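Side-chain contacts in Rho guanyl nucleotide exchange factor (Rom2), putative (Aspergillus fumigatus Af293, PDB 5O51), which probably acts, as a whole protein, as a guanine-nucleotide exchange factor for Rho-type GTPases, and is represented here by its CNH domain, a seven-bladed beta-propeller: residues N100-A103 with K104-K107; A215-S218 with L219-V222; I290-E294 with T295-I299. All blocks are in the same frame, centred on the assembly; numbering follows the deposited sequence.

Contact 1: N100-A103 with K104-K107; sequences NSVA and KRPK
Val102 and Arg105 meet through a methyl and a guanidinium group: CG2 of Val102 lies over one face of the flat head, toward its rim, and comes within 4.3 Å of Arg105 CZ. The arginine chain runs nearly straight as far as its bend at chi3 (-67°), which swings the head back over the valine. A branched apolar residue suits this exposed place because its methyl can rest on the weakly hydrated face of a guanidinium, whose N-H groups point outward in the plane. Nearer the backbone, Arg105 CB packs against Val102 O at 3.2 Å, and that same oxygen accepts from Arg105 N at 3.0 Å. One residue earlier, Lys104 N donates to Ser101 O at 3.1 Å. These two successive bonds, each linking residues three apart, define a short turn of 3-10 helix in the loop between strands 84-89 and 107-110 of one propeller blade. Ser101 OG also lies alongside Lys104 CG at 4.0 Å, but its polar partners are Glu97 and Gly98, which tie the start of the turn to the preceding loop. Lys104 has a long enough chain to leave the turn: it stays extended until a final bend at chi4 and carries NZ to the carbonyl oxygens of Val59 and Ala92.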
loop_
_atom_site.group_PDB
_atom_site.type_symbol
_atom_site.label_atom_id
_atom_site.label_comp_id
_atom_site.label_asym_id
_atom_site.label_seq_id
_atom_site.Cartn_x
_atom_site.Cartn_y
_atom_site.Cartn_z
ATOM N N ASN A 100 23.883 18.622 5.915
ATOM C CA ASN A 100 24.943 17.629 5.645
ATOM C C ASN A 100 25.115 16.549 6.700
ATOM O O ASN A 100 25.962 15.684 6.513
ATOM C CB ASN A 100 26.289 18.332 5.413
ATOM C CG ASN A 100 26.303 19.166 4.137
ATOM O OD1 ASN A 100 25.616 18.865 3.150
ATOM N ND2 ASN A 100 27.107 20.218 4.148
ATOM N N SER A 101 24.321 16.567 7.780
ATOM C CA SER A 101 24.494 15.600 8.887
ATOM C C SER A 101 24.423 14.135 8.406
ATOM O O SER A 101 23.684 13.795 7.477
ATOM C CB SER A 101 23.470 15.811 10.013
ATOM O OG SER A 101 22.224 15.275 9.632
ATOM N N VAL A 102 25.219 13.293 9.052
ATOM C CA VAL A 102 25.304 11.882 8.702
ATOM C C VAL A 102 23.960 11.093 8.835
ATOM O O VAL A 102 23.773 10.106 8.130
ATOM C CB VAL A 102 26.475 11.195 9.493
ATOM C CG1 VAL A 102 26.205 11.185 11.006
ATOM C CG2 VAL A 102 26.747 9.789 8.935
ATOM N N ALA A 103 23.041 11.537 9.700
ATOM C CA ALA A 103 21.661 10.994 9.745
ATOM C C ALA A 103 20.847 11.070 8.431
ATOM O O ALA A 103 20.023 10.197 8.169
ATOM C CB ALA A 103 20.877 11.657 10.869
ATOM N N LYS A 104 21.078 12.088 7.597
ATOM C CA LYS A 104 20.429 12.164 6.272
ATOM C C LYS A 104 21.174 11.381 5.215
ATOM O O LYS A 104 20.836 11.461 4.053
ATOM C CB LYS A 104 20.221 13.614 5.834
ATOM C CG LYS A 104 19.418 14.421 6.872
ATOM C CD LYS A 104 19.112 15.798 6.383
ATOM C CE LYS A 104 18.424 16.652 7.461
ATOM N NZ LYS A 104 16.971 16.354 7.415
ATOM N N ARG A 105 22.159 10.580 5.600
ATOM C CA ARG A 105 22.839 9.696 4.592
ATOM C C ARG A 105 22.049 8.409 4.257
ATOM O O ARG A 105 21.643 7.699 5.163
ATOM C CB ARG A 105 24.244 9.320 5.081
ATOM C CG ARG A 105 25.229 8.999 3.950
ATOM C CD ARG A 105 26.672 9.223 4.404
ATOM N NE ARG A 105 26.952 10.643 4.648
ATOM C CZ ARG A 105 28.102 11.129 5.111
ATOM N NH1 ARG A 105 29.112 10.311 5.395
ATOM N NH2 ARG A 105 28.241 12.447 5.286
ATOM N N PRO A 106 21.809 8.123 2.971
ATOM C CA PRO A 106 21.089 6.865 2.713
ATOM C C PRO A 106 21.942 5.639 2.796
ATOM O O PRO A 106 23.077 5.695 2.426
ATOM C CB PRO A 106 20.576 7.024 1.273
ATOM C CG PRO A 106 21.488 8.047 0.670
ATOM C CD PRO A 106 21.729 9.022 1.800
ATOM N N LYS A 107 21.357 4.534 3.248
ATOM C CA LYS A 107 21.929 3.221 3.120
ATOM C C LYS A 107 21.193 2.450 1.994
ATOM O O LYS A 107 20.005 2.126 2.108
ATOM C CB LYS A 107 21.856 2.564 4.477
ATOM C CG LYS A 107 22.683 1.318 4.626
ATOM C CD LYS A 107 23.126 1.129 6.081
ATOM C CE LYS A 107 23.371 -0.350 6.408
ATOM N NZ LYS A 107 24.231 -1.068 5.406
#

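Contact 2: A215-S218 with L219-V222; sequences ADTS and LDFV
Asp216 and Leu219 are brought together by their first torsions: Asp216 CG stands opposite its own backbone N (chi1 -174°), while Leu219 CG lies beside its backbone N (chi1 -60°). The leucine passes slantwise over the aspartate, its CD1 and CG against the carboxylate, with CD1 3.4 Å from Asp216 OD2. The acid is buried, yet both its oxygens have partners. OD1 takes the backbone N of Ser218 at 3.2 Å, closing an Asx turn, and also Ser218 OG at 3.1 Å, both donors arriving from the same face of the carboxylate; OD2 accepts from the backbone N of Arg257. Aspartate suits this place because its short chain reaches an amide two residues on, and serine because it adds a hydroxyl beside that amide. Two backbone bonds continue the winding: Leu219 N to Asp216 O and Asp220 N to Thr217 O, both at 3.3 Å. Together they make a 3-10 lead-in to helix 220-224, with Leu219 at the N-cap position. Phe221 turns its ring back, chi1 69°, so that CE2 lies 3.5 Å from Ser218 O. That ring meets Phe247 and Phe249 edge-to-face and makes a cation-pi contact with Lys263. Leu219 and Val222 also rest on Phe249, so the short helix, which follows strand 208-210, is seated by its apolar side on strand 247-251 of the next blade.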
loop_
_atom_site.group_PDB
_atom_site.type_symbol
_atom_site.label_atom_id
_atom_site.label_comp_id
_atom_site.label_asym_id
_atom_site.label_seq_id
_atom_site.Cartn_x
_atom_site.Cartn_y
_atom_site.Cartn_z
ATOM N N ALA A 215 -11.231 -26.947 -8.057
ATOM C CA ALA A 215 -12.528 -27.667 -8.040
ATOM C C ALA A 215 -13.766 -26.811 -7.674
ATOM O O ALA A 215 -14.919 -27.223 -7.921
ATOM C CB ALA A 215 -12.464 -28.862 -7.100
ATOM N N ASP A 216 -13.543 -25.644 -7.082
ATOM C CA ASP A 216 -14.665 -24.836 -6.603
ATOM C C ASP A 216 -15.204 -24.094 -7.809
ATOM O O ASP A 216 -14.579 -23.226 -8.402
ATOM C CB ASP A 216 -14.259 -23.887 -5.494
ATOM C CG ASP A 216 -15.439 -23.155 -4.883
ATOM O OD1 ASP A 216 -16.612 -23.432 -5.229
ATOM O OD2 ASP A 216 -15.166 -22.284 -4.036
ATOM N N THR A 217 -16.401 -24.492 -8.150
ATOM C CA THR A 217 -16.997 -24.208 -9.391
ATOM C C THR A 217 -17.638 -22.855 -9.254
ATOM O O THR A 217 -17.899 -22.215 -10.253
ATOM C CB THR A 217 -18.038 -25.347 -9.693
ATOM O OG1 THR A 217 -18.030 -25.646 -11.085
ATOM C CG2 THR A 217 -19.462 -25.035 -9.243
ATOM N N SER A 218 -17.946 -22.455 -8.004
ATOM C CA SER A 218 -18.520 -21.140 -7.719
ATOM C C SER A 218 -17.462 -20.030 -7.927
ATOM O O SER A 218 -17.822 -18.865 -7.901
ATOM C CB SER A 218 -19.169 -21.089 -6.305
ATOM O OG SER A 218 -18.233 -20.807 -5.256
ATOM N N LEU A 219 -16.189 -20.415 -8.119
ATOM C CA LEU A 219 -15.079 -19.506 -8.460
ATOM C C LEU A 219 -14.677 -19.489 -9.930
ATOM O O LEU A 219 -13.628 -18.990 -10.271
ATOM C CB LEU A 219 -13.833 -19.848 -7.617
ATOM C CG LEU A 219 -13.950 -19.772 -6.083
ATOM C CD1 LEU A 219 -12.687 -20.334 -5.423
ATOM C CD2 LEU A 219 -14.223 -18.351 -5.600
ATOM N N ASP A 220 -15.531 -19.995 -10.810
ATOM C CA ASP A 220 -15.230 -20.008 -12.233
ATOM C C ASP A 220 -15.138 -18.642 -12.896
ATOM O O ASP A 220 -14.417 -18.489 -13.868
ATOM C CB ASP A 220 -16.275 -20.855 -12.995
ATOM C CG ASP A 220 -15.701 -22.155 -13.486
ATOM O OD1 ASP A 220 -15.289 -23.007 -12.642
ATOM O OD2 ASP A 220 -15.620 -22.285 -14.724
ATOM N N PHE A 221 -15.886 -17.653 -12.408
ATOM C CA PHE A 221 -15.785 -16.269 -12.916
ATOM C C PHE A 221 -14.367 -15.716 -12.837
ATOM O O PHE A 221 -13.899 -14.978 -13.732
ATOM C CB PHE A 221 -16.826 -15.338 -12.255
ATOM C CG PHE A 221 -16.580 -15.041 -10.786
ATOM C CD1 PHE A 221 -15.690 -14.025 -10.397
ATOM C CD2 PHE A 221 -17.260 -15.756 -9.786
ATOM C CE1 PHE A 221 -15.433 -13.778 -9.049
ATOM C CE2 PHE A 221 -17.010 -15.507 -8.432
ATOM C CZ PHE A 221 -16.107 -14.507 -8.053
ATOM N N VAL A 222 -13.645 -16.090 -11.792
ATOM C CA VAL A 222 -12.275 -15.655 -11.694
ATOM C C VAL A 222 -11.461 -16.255 -12.871
ATOM O O VAL A 222 -10.654 -15.545 -13.526
ATOM C CB VAL A 222 -11.653 -16.087 -10.356
ATOM C CG1 VAL A 222 -10.190 -15.649 -10.291
ATOM C CG2 VAL A 222 -12.481 -15.585 -9.146
#

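Contact 3: I290-E294 with T295-I299; sequences IRHIE and TSELI
Ile290 receives Ile299 N on its carbonyl oxygen at 2.8 Å, and its CG2 touches Ile299 CB, an apolar, beta-branched pair suited to neighbouring strands and also packing on Tyr279. Arg291 pairs with Leu298 as an antiparallel non-hydrogen-bonded pair. Its chain bends at chi2 (-88°), laying CD over Leu298 CA and bringing NH1 to Ser296 O at 3.1 Å, an almost straight bond in the guanidinium plane; NE forms a salt bridge with Glu289. His292 donates its backbone N to Glu297 O at 3.0 Å and accepts Ser296 N on its own O at 2.8 Å, closing the hairpin between strands 287-292 and 298-303. Ser296 completes the reversal with a positive phi of 77°. The side chains of His292 and Glu297 run alongside each other, ring and carboxylate planes inclined by 52°, while His292 CB meets Thr295 OG1 at 3.4 Å. Thr295 OG1 receives Glu297 N in an ST turn and donates to Glu297 OE2. Glu294 gives its backbone N to His292 ND1 at 3.2 Å and sends its carboxylate away to Arg259. Because ND1 accepts here, His292 is probably neutral, with its proton on NE2, although the nearby Glu297 carboxylate could favour the charged form.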
loop_
_atom_site.group_PDB
_atom_site.type_symbol
_atom_site.label_atom_id
_atom_site.label_comp_id
_atom_site.label_asym_id
_atom_site.label_seq_id
_atom_site.Cartn_x
_atom_site.Cartn_y
_atom_site.Cartn_z
ATOM N N ILE A 290 -17.905 3.173 -2.448
ATOM C CA ILE A 290 -18.129 2.672 -1.065
ATOM C C ILE A 290 -19.340 1.677 -0.966
ATOM O O ILE A 290 -20.467 2.058 -1.288
ATOM C CB ILE A 290 -18.281 3.834 -0.100
ATOM C CG1 ILE A 290 -17.055 4.778 -0.242
ATOM C CG2 ILE A 290 -18.501 3.328 1.324
ATOM C CD1 ILE A 290 -17.328 6.122 0.438
ATOM N N ARG A 291 -19.034 0.405 -0.603
ATOM C CA ARG A 291 -20.044 -0.650 -0.397
ATOM C C ARG A 291 -20.101 -1.130 1.079
ATOM O O ARG A 291 -19.078 -1.139 1.801
ATOM C CB ARG A 291 -19.783 -1.900 -1.245
ATOM C CG ARG A 291 -19.560 -1.685 -2.758
ATOM C CD ARG A 291 -20.831 -1.687 -3.530
ATOM N NE ARG A 291 -20.581 -1.720 -4.950
ATOM C CZ ARG A 291 -20.947 -2.687 -5.802
ATOM N NH1 ARG A 291 -21.638 -3.770 -5.391
ATOM N NH2 ARG A 291 -20.609 -2.557 -7.106
ATOM N N HIS A 292 -21.301 -1.609 1.448
ATOM C CA HIS A 292 -21.579 -2.320 2.725
ATOM C C HIS A 292 -21.066 -3.758 2.733
ATOM O O HIS A 292 -21.461 -4.567 1.928
ATOM C CB HIS A 292 -23.073 -2.307 3.004
ATOM C CG HIS A 292 -23.408 -2.418 4.450
ATOM N ND1 HIS A 292 -23.370 -3.613 5.104
ATOM C CD2 HIS A 292 -23.844 -1.502 5.352
ATOM C CE1 HIS A 292 -23.707 -3.435 6.371
ATOM N NE2 HIS A 292 -24.003 -2.162 6.541
ATOM N N ILE A 293 -20.182 -4.093 3.654
ATOM C CA ILE A 293 -19.583 -5.427 3.720
ATOM C C ILE A 293 -20.575 -6.579 3.978
ATOM O O ILE A 293 -20.332 -7.694 3.591
ATOM C CB ILE A 293 -18.421 -5.416 4.789
ATOM C CG1 ILE A 293 -17.524 -6.648 4.728
ATOM C CG2 ILE A 293 -18.957 -5.335 6.222
ATOM C CD1 ILE A 293 -16.601 -6.690 3.531
ATOM N N GLU A 294 -21.667 -6.325 4.682
ATOM C CA GLU A 294 -22.673 -7.368 4.909
ATOM C C GLU A 294 -23.573 -7.569 3.722
ATOM O O GLU A 294 -23.714 -8.719 3.219
ATOM C CB GLU A 294 -23.510 -7.050 6.155
ATOM C CG GLU A 294 -22.731 -7.006 7.461
ATOM C CD GLU A 294 -21.859 -8.242 7.681
ATOM O OE1 GLU A 294 -22.069 -9.284 7.011
ATOM O OE2 GLU A 294 -20.934 -8.176 8.543
ATOM N N THR A 295 -24.186 -6.484 3.259
ATOM C CA THR A 295 -25.198 -6.630 2.220
ATOM C C THR A 295 -24.664 -6.556 0.804
ATOM O O THR A 295 -25.353 -6.972 -0.106
ATOM C CB THR A 295 -26.246 -5.562 2.343
ATOM O OG1 THR A 295 -25.660 -4.313 2.007
ATOM C CG2 THR A 295 -26.860 -5.545 3.815
ATOM N N SER A 296 -23.494 -5.933 0.627
ATOM C CA SER A 296 -22.765 -5.747 -0.650
ATOM C C SER A 296 -23.352 -4.666 -1.487
ATOM O O SER A 296 -22.811 -4.365 -2.556
ATOM C CB SER A 296 -22.574 -7.004 -1.485
ATOM O OG SER A 296 -23.760 -7.305 -2.254
ATOM N N GLU A 297 -24.331 -3.976 -0.944
ATOM C CA GLU A 297 -24.970 -2.863 -1.631
ATOM C C GLU A 297 -24.084 -1.595 -1.682
ATOM O O GLU A 297 -23.273 -1.331 -0.764
ATOM C CB GLU A 297 -26.305 -2.511 -0.927
ATOM C CG GLU A 297 -26.105 -1.696 0.365
ATOM C CD GLU A 297 -27.244 -1.715 1.413
ATOM O OE1 GLU A 297 -28.300 -1.082 1.177
ATOM O OE2 GLU A 297 -27.029 -2.274 2.514
ATOM N N LEU A 298 -24.345 -0.791 -2.702
ATOM C CA LEU A 298 -23.719 0.482 -2.963
ATOM C C LEU A 298 -24.186 1.516 -1.948
ATOM O O LEU A 298 -25.369 1.737 -1.815
ATOM C CB LEU A 298 -24.076 0.980 -4.377
ATOM C CG LEU A 298 -23.544 2.365 -4.735
ATOM C CD1 LEU A 298 -21.999 2.367 -4.636
ATOM C CD2 LEU A 298 -23.983 2.768 -6.103
ATOM N N ILE A 299 -23.247 2.163 -1.256
ATOM C CA ILE A 299 -23.569 3.244 -0.310
ATOM C C ILE A 299 -23.304 4.611 -0.898
ATOM O O ILE A 299 -24.146 5.479 -0.750
ATOM C CB ILE A 299 -22.731 3.099 0.970
ATOM C CG1 ILE A 299 -23.052 1.779 1.675
ATOM C CG2 ILE A 299 -22.903 4.290 1.950
ATOM C CD1 ILE A 299 -24.405 1.789 2.388
#

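Contact 2 is the most buried of the three, whereas contacts 1 and 3 lie at the surface. No two hold the same elements: contact 1 belongs to the loop before strand 107-110, contact 2 to the connection between two blades, and contact 3 to a hairpin within one blade. Contacts 1 and 2 both wind through 3-10 turns, but a lysine reaches out from the first and an aspartate is enclosed in the second. Contact 3 relies instead on cross-strand bonds and a polar loop. Contacts 2 and 3 approach to about 12 Å between nearest atoms; contact 1 lies across the propeller, its centre 52 Å and 47 Å from theirs.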